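Local coordinates for cell division control protein 4 (Saccharomyces cerevisiae, PDB 3V7D), which recognises phosphorylated targets such as the CDK inhibitor SIC1 for an SCF ubiquitin ligase, this piece holding its F-box and WD40 regions, at residues S307-R312 with S327-T332; S272-S277 with G286-T291; T332-W337 with A353-L358; V366-D371 with S394-F399. The protein carries 1 engineered substitution. All blocks are in the same frame, centred on the assembly; numbering follows the deposited sequence.

Contact 1 (S307-R312 with S327-T332); sequences SGHTDR and SASMDT
His-309 and Asp-331 meet through their first torsions. The imidazole CG stands anti to the carbonyl carbon (chi1 -81°), while Asp-331 CG sits between its backbone N and carbonyl carbon (chi1 65°). The two side chains cross at about a right angle. His-309 ND1 donates to Asp-331 OD2 at 2.9 Å. OD2 lies in the ring plane and is met on its syn side, somewhat out of the carboxylate plane. Thr-310 N donates to the anti lone pair of the same OD2 at 3.0 Å. Two N-H groups thus grip one carboxylate oxygen, and OD1 bonds to Thr-333 OG1. Also at the ring edge, His-309 NE2 lies 2.7 Å from Ser-327 OG; either could be the donor. Ser-327 OG also bonds to Trp-337 NE1. This is the Asp-His-Ser-Trp tetrad known from WD40 repeats, here in WD 5.

Arg-312 O forms a second grip. It accepts from Met-330 N at 2.8 Å, nearly straight on, and from Ser-329 OG at 2.8 Å, which stands above the carbonyl plane. Ser-329 OG accepts from Asp-331 N at 2.9 Å, an ST turn that helps to place the carboxylate. The buried imidazole has a polar partner at each nitrogen: Asp-331 at ND1 and Ser-327 at NE2. The carboxylate beside ND1 would probably polarise the ring and, if Ser-327 OG is the donor, make NE2 a better acceptor.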
# COMPACT_ATOMS: atom_id res chain seq x y z
N SER B 307 -19.34 -23.13 -4.08
CA SER B 307 -19.89 -23.61 -5.34
C SER B 307 -20.72 -22.51 -6.00
O SER B 307 -21.33 -21.70 -5.32
CB SER B 307 -20.78 -24.83 -5.11
OG SER B 307 -20.12 -25.80 -4.32
N GLY B 308 -20.75 -22.51 -7.33
CA GLY B 308 -21.51 -21.51 -8.05
C GLY B 308 -20.91 -21.12 -9.39
O GLY B 308 -21.64 -20.83 -10.34
N HIS B 309 -19.58 -21.09 -9.47
CA HIS B 309 -18.91 -20.84 -10.74
C HIS B 309 -19.31 -21.94 -11.72
O HIS B 309 -19.53 -23.08 -11.32
CB HIS B 309 -17.39 -20.77 -10.58
CG HIS B 309 -16.89 -19.45 -10.09
ND1 HIS B 309 -16.92 -18.30 -10.86
CD2 HIS B 309 -16.32 -19.09 -8.91
CE1 HIS B 309 -16.41 -17.29 -10.17
NE2 HIS B 309 -16.04 -17.74 -8.99
N THR B 310 -19.42 -21.60 -13.00
CA THR B 310 -19.84 -22.57 -14.00
C THR B 310 -18.66 -23.06 -14.84
O THR B 310 -18.84 -23.80 -15.81
CB THR B 310 -20.91 -21.98 -14.93
OG1 THR B 310 -20.46 -20.72 -15.44
CG2 THR B 310 -22.22 -21.77 -14.17
N ASP B 311 -17.45 -22.66 -14.45
CA ASP B 311 -16.25 -23.12 -15.14
C ASP B 311 -15.00 -23.04 -14.25
O ASP B 311 -15.08 -22.61 -13.10
CB ASP B 311 -16.05 -22.36 -16.45
CG ASP B 311 -15.48 -23.23 -17.55
OD1 ASP B 311 -14.81 -24.23 -17.22
OD2 ASP B 311 -15.70 -22.92 -18.74
N ARG B 312 -13.87 -23.46 -14.80
CA ARG B 312 -12.60 -23.55 -14.07
C ARG B 312 -12.26 -22.32 -13.22
O ARG B 312 -12.46 -21.19 -13.65
CB ARG B 312 -11.45 -23.78 -15.05
CG ARG B 312 -11.51 -25.07 -15.83
CD ARG B 312 -10.34 -25.14 -16.79
NE ARG B 312 -10.09 -26.50 -17.27
CZ ARG B 312 -9.06 -26.84 -18.03
NH1 ARG B 312 -8.17 -25.93 -18.40
NH2 ARG B 312 -8.91 -28.10 -18.42
N SER B 327 -12.55 -15.01 -6.02
CA SER B 327 -12.31 -16.10 -6.97
C SER B 327 -12.48 -15.63 -8.40
O SER B 327 -13.39 -14.86 -8.71
CB SER B 327 -13.24 -17.27 -6.69
OG SER B 327 -14.60 -16.90 -6.84
N ALA B 328 -11.59 -16.08 -9.28
CA ALA B 328 -11.64 -15.68 -10.69
C ALA B 328 -11.74 -16.91 -11.56
O ALA B 328 -11.04 -17.89 -11.35
CB ALA B 328 -10.42 -14.85 -11.06
N SER B 329 -12.62 -16.86 -12.56
CA SER B 329 -12.96 -18.08 -13.29
C SER B 329 -12.96 -17.95 -14.80
O SER B 329 -13.01 -16.86 -15.35
CB SER B 329 -14.33 -18.61 -12.82
OG SER B 329 -14.80 -19.64 -13.68
N MET B 330 -12.91 -19.11 -15.46
CA MET B 330 -13.02 -19.18 -16.91
C MET B 330 -14.42 -18.77 -17.36
O MET B 330 -14.64 -18.47 -18.53
CB MET B 330 -12.69 -20.60 -17.38
CG MET B 330 -12.58 -20.76 -18.88
SD MET B 330 -12.07 -22.43 -19.34
CE MET B 330 -12.27 -22.36 -21.12
N ASP B 331 -15.37 -18.74 -16.43
CA ASP B 331 -16.73 -18.29 -16.75
C ASP B 331 -16.83 -16.77 -16.88
O ASP B 331 -17.93 -16.23 -16.99
CB ASP B 331 -17.76 -18.83 -15.74
CG ASP B 331 -17.57 -18.30 -14.32
OD1 ASP B 331 -16.90 -17.26 -14.13
OD2 ASP B 331 -18.12 -18.93 -13.39
N THR B 332 -15.68 -16.09 -16.86
CA THR B 332 -15.56 -14.64 -17.01
C THR B 332 -16.01 -13.85 -15.79
O THR B 332 -15.96 -12.62 -15.79
CB THR B 332 -16.32 -14.08 -18.25
OG1 THR B 332 -17.73 -14.08 -17.99
CG2 THR B 332 -16.03 -14.91 -19.50

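Contact 2 (S272-S277 with G286-T291); sequences SVRTVS and GSYDNT
A classic beta bulge in the hairpin of strands 273-279 and 282-287, within WD 4, sets Arg-274 and Thr-275 opposite Gly-286. Gly-286 O accepts from Arg-274 N at 2.9 Å and from Thr-275 N at 3.2 Å. Gly-286 N returns a bond to Thr-275 O at 2.8 Å. A side chain at Gly-286 would run into Thr-275 CG2, which lies 3.7 Å from the glycine CA. Tyr-288 N donates to Ser-272 O at 3.0 Å and ties the two chains at the open end of the hairpin.

The Tyr-288 ring leans on the Arg-274 chain. Ring atom CE1 is 3.6 Å from Arg-274 CG, and the guanidinium and ring planes are 71° apart. Arg-274 NE makes a weak bond to Tyr-288 OH at 3.1 Å. That hydroxyl also bonds to a modified side chain of the bound peptide, on which Arg-274 packs. A leucine in place of Tyr-288 would probably deprive the peptide of its hydroxyl partner and leave Arg-274 freer to turn.

Arg-312 makes a cation-pi contact with the same ring. The bulged pair is part of the first hairpin of a WD40 blade, here where the bound peptide sits, consistent with recognition of phosphorylated targets.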
# COMPACT_ATOMS: atom_id res chain seq x y z
N SER B 272 -7.71 -30.77 -10.97
CA SER B 272 -6.45 -30.14 -10.62
C SER B 272 -6.62 -28.91 -9.73
O SER B 272 -7.53 -28.10 -9.94
CB SER B 272 -5.67 -29.76 -11.88
OG SER B 272 -4.58 -28.91 -11.58
N VAL B 273 -5.77 -28.80 -8.72
CA VAL B 273 -5.76 -27.62 -7.87
C VAL B 273 -4.90 -26.55 -8.53
O VAL B 273 -3.67 -26.65 -8.53
CB VAL B 273 -5.23 -27.93 -6.46
CG1 VAL B 273 -5.20 -26.66 -5.62
CG2 VAL B 273 -6.09 -29.00 -5.80
N ARG B 274 -5.56 -25.55 -9.09
CA ARG B 274 -4.92 -24.56 -9.94
C ARG B 274 -4.30 -23.41 -9.16
O ARG B 274 -3.27 -22.87 -9.55
CB ARG B 274 -5.93 -24.02 -10.95
CG ARG B 274 -5.36 -23.04 -11.95
CD ARG B 274 -4.21 -23.65 -12.73
NE ARG B 274 -3.80 -22.78 -13.83
CZ ARG B 274 -2.95 -21.77 -13.71
NH1 ARG B 274 -2.40 -21.50 -12.53
NH2 ARG B 274 -2.64 -21.04 -14.77
N THR B 275 -4.94 -23.03 -8.06
CA THR B 275 -4.51 -21.85 -7.32
C THR B 275 -4.70 -22.04 -5.81
O THR B 275 -5.60 -22.76 -5.38
CB THR B 275 -5.28 -20.60 -7.78
OG1 THR B 275 -4.94 -19.50 -6.93
CG2 THR B 275 -6.78 -20.85 -7.72
N VAL B 276 -3.86 -21.38 -5.03
CA VAL B 276 -3.93 -21.48 -3.58
C VAL B 276 -3.50 -20.16 -2.93
O VAL B 276 -2.57 -19.50 -3.40
CB VAL B 276 -3.06 -22.65 -3.08
CG1 VAL B 276 -1.60 -22.44 -3.45
CG2 VAL B 276 -3.21 -22.83 -1.58
N SER B 277 -4.20 -19.77 -1.88
CA SER B 277 -3.91 -18.52 -1.18
C SER B 277 -4.26 -18.67 0.29
O SER B 277 -5.40 -18.99 0.63
CB SER B 277 -4.72 -17.37 -1.80
OG SER B 277 -4.58 -16.18 -1.06
N GLY B 286 -8.37 -23.18 -5.17
CA GLY B 286 -9.27 -23.12 -6.31
C GLY B 286 -8.94 -24.22 -7.30
O GLY B 286 -7.77 -24.53 -7.51
N SER B 287 -9.96 -24.81 -7.91
CA SER B 287 -9.76 -25.98 -8.76
C SER B 287 -10.42 -25.89 -10.12
O SER B 287 -11.33 -25.08 -10.34
CB SER B 287 -10.25 -27.25 -8.04
OG SER B 287 -10.41 -28.33 -8.94
N TYR B 288 -9.96 -26.74 -11.04
CA TYR B 288 -10.59 -26.91 -12.34
C TYR B 288 -11.96 -27.58 -12.26
O TYR B 288 -12.64 -27.71 -13.28
CB TYR B 288 -9.67 -27.71 -13.28
CG TYR B 288 -8.56 -26.89 -13.91
CD1 TYR B 288 -8.52 -25.51 -13.75
CD2 TYR B 288 -7.57 -27.49 -14.66
CE1 TYR B 288 -7.51 -24.76 -14.33
CE2 TYR B 288 -6.55 -26.75 -15.24
CZ TYR B 288 -6.53 -25.38 -15.07
OH TYR B 288 -5.53 -24.63 -15.65
N ASP B 289 -12.37 -27.99 -11.06
CA ASP B 289 -13.72 -28.53 -10.87
C ASP B 289 -14.77 -27.45 -10.63
O ASP B 289 -15.89 -27.74 -10.20
CB ASP B 289 -13.75 -29.58 -9.74
CG ASP B 289 -13.44 -28.99 -8.37
OD1 ASP B 289 -13.48 -27.75 -8.19
OD2 ASP B 289 -13.17 -29.78 -7.44
N ASN B 290 -14.39 -26.19 -10.88
CA ASN B 290 -15.27 -25.02 -10.73
C ASN B 290 -15.61 -24.64 -9.29
O ASN B 290 -16.51 -23.83 -9.06
CB ASN B 290 -16.57 -25.18 -11.54
CG ASN B 290 -16.33 -25.77 -12.92
OD1 ASN B 290 -15.20 -25.86 -13.38
ND2 ASN B 290 -17.41 -26.16 -13.58
N THR B 291 -14.90 -25.20 -8.32
CA THR B 291 -15.19 -24.93 -6.92
C THR B 291 -13.95 -24.46 -6.17
O THR B 291 -12.82 -24.69 -6.60
CB THR B 291 -15.72 -26.17 -6.19
OG1 THR B 291 -14.66 -27.13 -6.03
CG2 THR B 291 -16.87 -26.81 -6.97

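Contact 3 (T332-W337 with A353-L358); sequences TTIRIW and ALVGLL
Thr-332 and Ile-334 of WD 5 meet Ala-353 and Val-355 of WD 6, so this contact lies between two neighbouring blades of the WD40 propeller. Segment 332-337 leads into strand 334-338, the third across its sheet. Segment 353-358 leads into strand 355-360, the first strand of the next.

The one polar contact across the segments is of the CA-H...O kind. Thr-332 CA points a C-H at Ala-353 O, 3.3 Å away, with an angle of 140° at the hydrogen. The methyl CG2 of Thr-332 packs on the backbone of Ala-353, 3.3 Å from its O and close to its N as well. It is put beside its own backbone N, anti to the carbonyl carbon. The hydroxyl OG1 takes another course and bonds to Gln-349 NE2.

The apolar part rests on Val-355, whose CB points toward segment 332-337. Its two methyls share the work. CG1 stands anti to the backbone N (chi1 -171°) and meets Ile-334, the two side chains crossing at about a right angle. CG2 turns to the backbone of Thr-332.

Ala-328 packs on both Val-355 and Leu-358, and a backbone hydrogen bond between Ser-329 and Val-355 spans the same boundary. Beyond it, Leu-354 and Leu-357 pack on the bound peptide.

In the apolar pair the meeting atoms are Ile-334 CG1 and Val-355 CG1, 4.1 Å apart, while Val-355 CG2 lies 3.6 Å from Thr-332 O.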
# COMPACT_ATOMS: atom_id res chain seq x y z
N THR B 332 -15.68 -16.09 -16.86
CA THR B 332 -15.56 -14.64 -17.01
C THR B 332 -16.01 -13.85 -15.79
O THR B 332 -15.96 -12.62 -15.79
CB THR B 332 -16.32 -14.08 -18.25
OG1 THR B 332 -17.73 -14.08 -17.99
CG2 THR B 332 -16.03 -14.91 -19.50
N THR B 333 -16.46 -14.53 -14.74
CA THR B 333 -16.94 -13.83 -13.55
C THR B 333 -15.92 -13.83 -12.42
O THR B 333 -15.03 -14.69 -12.36
CB THR B 333 -18.27 -14.41 -13.02
OG1 THR B 333 -18.02 -15.66 -12.36
CG2 THR B 333 -19.26 -14.61 -14.14
N ILE B 334 -16.06 -12.86 -11.53
CA ILE B 334 -15.30 -12.82 -10.29
C ILE B 334 -16.30 -12.88 -9.14
O ILE B 334 -17.28 -12.15 -9.13
CB ILE B 334 -14.51 -11.52 -10.16
CG1 ILE B 334 -13.52 -11.38 -11.31
CG2 ILE B 334 -13.79 -11.47 -8.82
CD1 ILE B 334 -13.05 -9.96 -11.54
N ARG B 335 -16.05 -13.76 -8.18
CA ARG B 335 -16.96 -13.87 -7.04
C ARG B 335 -16.30 -13.48 -5.72
O ARG B 335 -15.14 -13.78 -5.48
CB ARG B 335 -17.55 -15.29 -6.94
CG ARG B 335 -18.59 -15.58 -8.00
CD ARG B 335 -19.25 -16.92 -7.80
NE ARG B 335 -20.48 -17.02 -8.58
CZ ARG B 335 -21.57 -17.65 -8.16
NH1 ARG B 335 -21.59 -18.22 -6.97
NH2 ARG B 335 -22.65 -17.69 -8.93
N ILE B 336 -17.08 -12.79 -4.89
CA ILE B 336 -16.63 -12.41 -3.56
C ILE B 336 -17.41 -13.23 -2.55
O ILE B 336 -18.64 -13.27 -2.59
CB ILE B 336 -16.91 -10.91 -3.30
CG1 ILE B 336 -16.35 -10.06 -4.44
CG2 ILE B 336 -16.34 -10.49 -1.95
CD1 ILE B 336 -14.84 -10.13 -4.59
N TRP B 337 -16.70 -13.91 -1.66
CA TRP B 337 -17.33 -14.80 -0.69
C TRP B 337 -17.08 -14.33 0.74
O TRP B 337 -16.00 -13.84 1.06
CB TRP B 337 -16.80 -16.22 -0.85
CG TRP B 337 -16.79 -16.76 -2.25
CD1 TRP B 337 -15.86 -16.50 -3.22
CD2 TRP B 337 -17.73 -17.67 -2.83
NE1 TRP B 337 -16.18 -17.18 -4.37
CE2 TRP B 337 -17.32 -17.91 -4.16
CE3 TRP B 337 -18.89 -18.30 -2.36
CZ2 TRP B 337 -18.02 -18.75 -5.02
CZ3 TRP B 337 -19.59 -19.14 -3.21
CH2 TRP B 337 -19.15 -19.36 -4.53
N ALA B 353 -13.94 -12.67 -21.01
CA ALA B 353 -13.07 -13.80 -21.26
C ALA B 353 -12.59 -14.41 -19.95
O ALA B 353 -12.93 -13.92 -18.87
CB ALA B 353 -11.89 -13.38 -22.12
N LEU B 354 -11.79 -15.47 -20.05
CA LEU B 354 -11.18 -16.12 -18.89
C LEU B 354 -10.52 -15.09 -17.96
O LEU B 354 -9.64 -14.34 -18.39
CB LEU B 354 -10.13 -17.12 -19.37
CG LEU B 354 -9.53 -18.18 -18.43
CD1 LEU B 354 -8.87 -19.27 -19.26
CD2 LEU B 354 -8.52 -17.60 -17.46
N VAL B 355 -10.94 -15.05 -16.70
CA VAL B 355 -10.26 -14.23 -15.71
C VAL B 355 -9.27 -15.10 -14.93
O VAL B 355 -9.68 -15.91 -14.10
CB VAL B 355 -11.23 -13.55 -14.73
CG1 VAL B 355 -10.49 -12.53 -13.87
CG2 VAL B 355 -12.38 -12.88 -15.48
N GLY B 356 -7.98 -14.92 -15.20
CA GLY B 356 -6.97 -15.77 -14.60
C GLY B 356 -5.98 -15.08 -13.67
O GLY B 356 -5.10 -15.73 -13.11
N LEU B 357 -6.12 -13.77 -13.50
CA LEU B 357 -5.17 -13.02 -12.69
C LEU B 357 -5.86 -12.08 -11.70
O LEU B 357 -6.73 -11.30 -12.08
CB LEU B 357 -4.22 -12.22 -13.59
CG LEU B 357 -3.36 -13.03 -14.57
CD1 LEU B 357 -2.74 -12.13 -15.64
CD2 LEU B 357 -2.28 -13.77 -13.80
N LEU B 358 -5.45 -12.17 -10.44
CA LEU B 358 -6.01 -11.33 -9.38
C LEU B 358 -4.91 -10.77 -8.51
O LEU B 358 -3.94 -11.47 -8.20
CB LEU B 358 -6.95 -12.14 -8.48
CG LEU B 358 -8.25 -12.69 -9.04
CD1 LEU B 358 -8.95 -13.53 -7.97
CD2 LEU B 358 -9.14 -11.56 -9.53

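Contact 4 (V366-D371 with S394-F399); sequences VSAAAD and SAITTF
With CG between its backbone N and carbonyl carbon (chi1 78°), Phe-399 packs its ring against Val-366 and Ala-368. Ring atom CE2 is 3.5 Å from Val-366 CG1, and CZ is 3.5 Å from Val-366 O, which lies at the ring edge near its plane. Ala-368 CB approaches on an oblique line, 3.6 Å from CD1. It also meets Ile-396 CG2 at 3.7 Å, so the one methyl touches two large side chains of segment 394-399.

Near Ala-369 and Ala-395 the backbones come close. Ile-396 N makes a weak hydrogen bond to Ala-369 O at 3.4 Å. Ala-395 CA sets a C-H toward Ala-370 O at 3.3 Å, and Ala-370 CB is 4.1 Å from Ala-395 CB.

A second shell packs round these groups. Leu-357, Arg-359 and Leu-406 touch the Phe-399 side chain, and Ile-374 backs Val-366, Ala-368 and Ile-396. Thr-397 and Thr-398 form a classic beta bulge opposite Gly-409. An alanine in place of Phe-399 would probably open a gap beside Val-366 and Ala-368 and weaken the packing between the blades. Ala-370, Ala-395 and Thr-397 also touch the bound peptide.

Strands 366-369 and 396-399 belong to the sheets of WD 6 and WD 7, and their directions differ by 157°. With a single weak backbone bond across the segments, the two blades are probably held together here mainly by apolar packing.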
# COMPACT_ATOMS: atom_id res chain seq x y z
N VAL B 366 -7.71 -5.98 -8.13
CA VAL B 366 -7.43 -5.84 -9.56
C VAL B 366 -7.51 -7.18 -10.28
O VAL B 366 -6.97 -8.18 -9.80
CB VAL B 366 -6.07 -5.18 -9.82
CG1 VAL B 366 -5.92 -4.82 -11.30
CG2 VAL B 366 -5.90 -3.93 -8.96
N SER B 367 -8.17 -7.19 -11.43
CA SER B 367 -8.35 -8.41 -12.20
C SER B 367 -8.00 -8.20 -13.67
O SER B 367 -8.20 -7.11 -14.22
CB SER B 367 -9.80 -8.89 -12.08
OG SER B 367 -10.69 -7.90 -12.58
N ALA B 368 -7.48 -9.25 -14.28
CA ALA B 368 -7.02 -9.19 -15.67
C ALA B 368 -7.48 -10.43 -16.41
O ALA B 368 -7.46 -11.53 -15.86
CB ALA B 368 -5.51 -9.04 -15.72
N ALA B 369 -7.88 -10.26 -17.67
CA ALA B 369 -8.52 -11.34 -18.42
C ALA B 369 -7.83 -11.63 -19.74
O ALA B 369 -6.98 -10.87 -20.18
CB ALA B 369 -10.00 -11.01 -18.65
N ALA B 370 -8.22 -12.74 -20.37
CA ALA B 370 -7.56 -13.22 -21.59
C ALA B 370 -7.94 -12.43 -22.84
O ALA B 370 -7.46 -12.73 -23.94
CB ALA B 370 -7.86 -14.71 -21.80
N ASP B 371 -8.80 -11.42 -22.69
CA ASP B 371 -9.17 -10.57 -23.81
C ASP B 371 -8.38 -9.26 -23.79
O ASP B 371 -8.61 -8.37 -24.60
CB ASP B 371 -10.67 -10.28 -23.79
CG ASP B 371 -11.11 -9.55 -22.54
OD1 ASP B 371 -10.29 -9.39 -21.61
OD2 ASP B 371 -12.30 -9.15 -22.47
N SER B 394 -4.47 -8.61 -26.91
CA SER B 394 -3.81 -9.86 -26.56
C SER B 394 -4.08 -10.17 -25.09
O SER B 394 -4.29 -9.26 -24.28
CB SER B 394 -2.31 -9.76 -26.80
OG SER B 394 -1.74 -8.71 -26.03
N ALA B 395 -4.08 -11.45 -24.76
CA ALA B 395 -4.32 -11.91 -23.40
C ALA B 395 -3.31 -11.32 -22.42
O ALA B 395 -2.11 -11.28 -22.70
CB ALA B 395 -4.26 -13.42 -23.36
N ILE B 396 -3.79 -10.86 -21.26
CA ILE B 396 -2.88 -10.39 -20.23
C ILE B 396 -2.14 -11.57 -19.61
O ILE B 396 -2.75 -12.48 -19.07
CB ILE B 396 -3.61 -9.62 -19.11
CG1 ILE B 396 -4.41 -8.45 -19.70
CG2 ILE B 396 -2.60 -9.11 -18.08
CD1 ILE B 396 -3.56 -7.48 -20.49
N THR B 397 -0.81 -11.55 -19.72
CA THR B 397 -0.00 -12.65 -19.19
C THR B 397 0.42 -12.39 -17.75
O THR B 397 0.57 -13.33 -16.96
CB THR B 397 1.25 -12.88 -20.05
OG1 THR B 397 1.94 -11.64 -20.23
CG2 THR B 397 0.86 -13.43 -21.42
N THR B 398 0.59 -11.12 -17.40
CA THR B 398 1.02 -10.76 -16.05
C THR B 398 0.75 -9.29 -15.76
O THR B 398 0.71 -8.46 -16.67
CB THR B 398 2.53 -11.05 -15.83
OG1 THR B 398 2.89 -10.77 -14.48
CG2 THR B 398 3.40 -10.19 -16.75
N PHE B 399 0.55 -8.97 -14.48
CA PHE B 399 0.52 -7.59 -14.04
C PHE B 399 0.88 -7.52 -12.57
O PHE B 399 0.83 -8.51 -11.86
CB PHE B 399 -0.85 -6.93 -14.29
CG PHE B 399 -1.91 -7.31 -13.28
CD1 PHE B 399 -2.73 -8.40 -13.49
CD2 PHE B 399 -2.10 -6.55 -12.13
CE1 PHE B 399 -3.71 -8.74 -12.57
CE2 PHE B 399 -3.07 -6.89 -11.21
CZ PHE B 399 -3.88 -7.98 -11.43

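How the contacts relate
Along the chain the order is contact 2, 1, 3, 4, from WD 4 to WD 7. Contacts 1 and 2 have centres about 10 Å apart and touch where the backbone O of Asn-290 packs on His-309 CB. Contact 3 is closest to contact 1, about 7 Å between centres. They share Thr-332, and Ser-327 N probably bonds to Arg-335 O at 2.9 Å. Contact 3 touches contact 4 within one sheet, with Leu-354 O 2.9 Å from Ala-370 N. Contacts 2 and 4 are about 18 Å apart between centres and do not touch. Contacts 2, 3 and 4 all reach the bound peptide, with contact 2 hydrogen-bonded to its modified side chain.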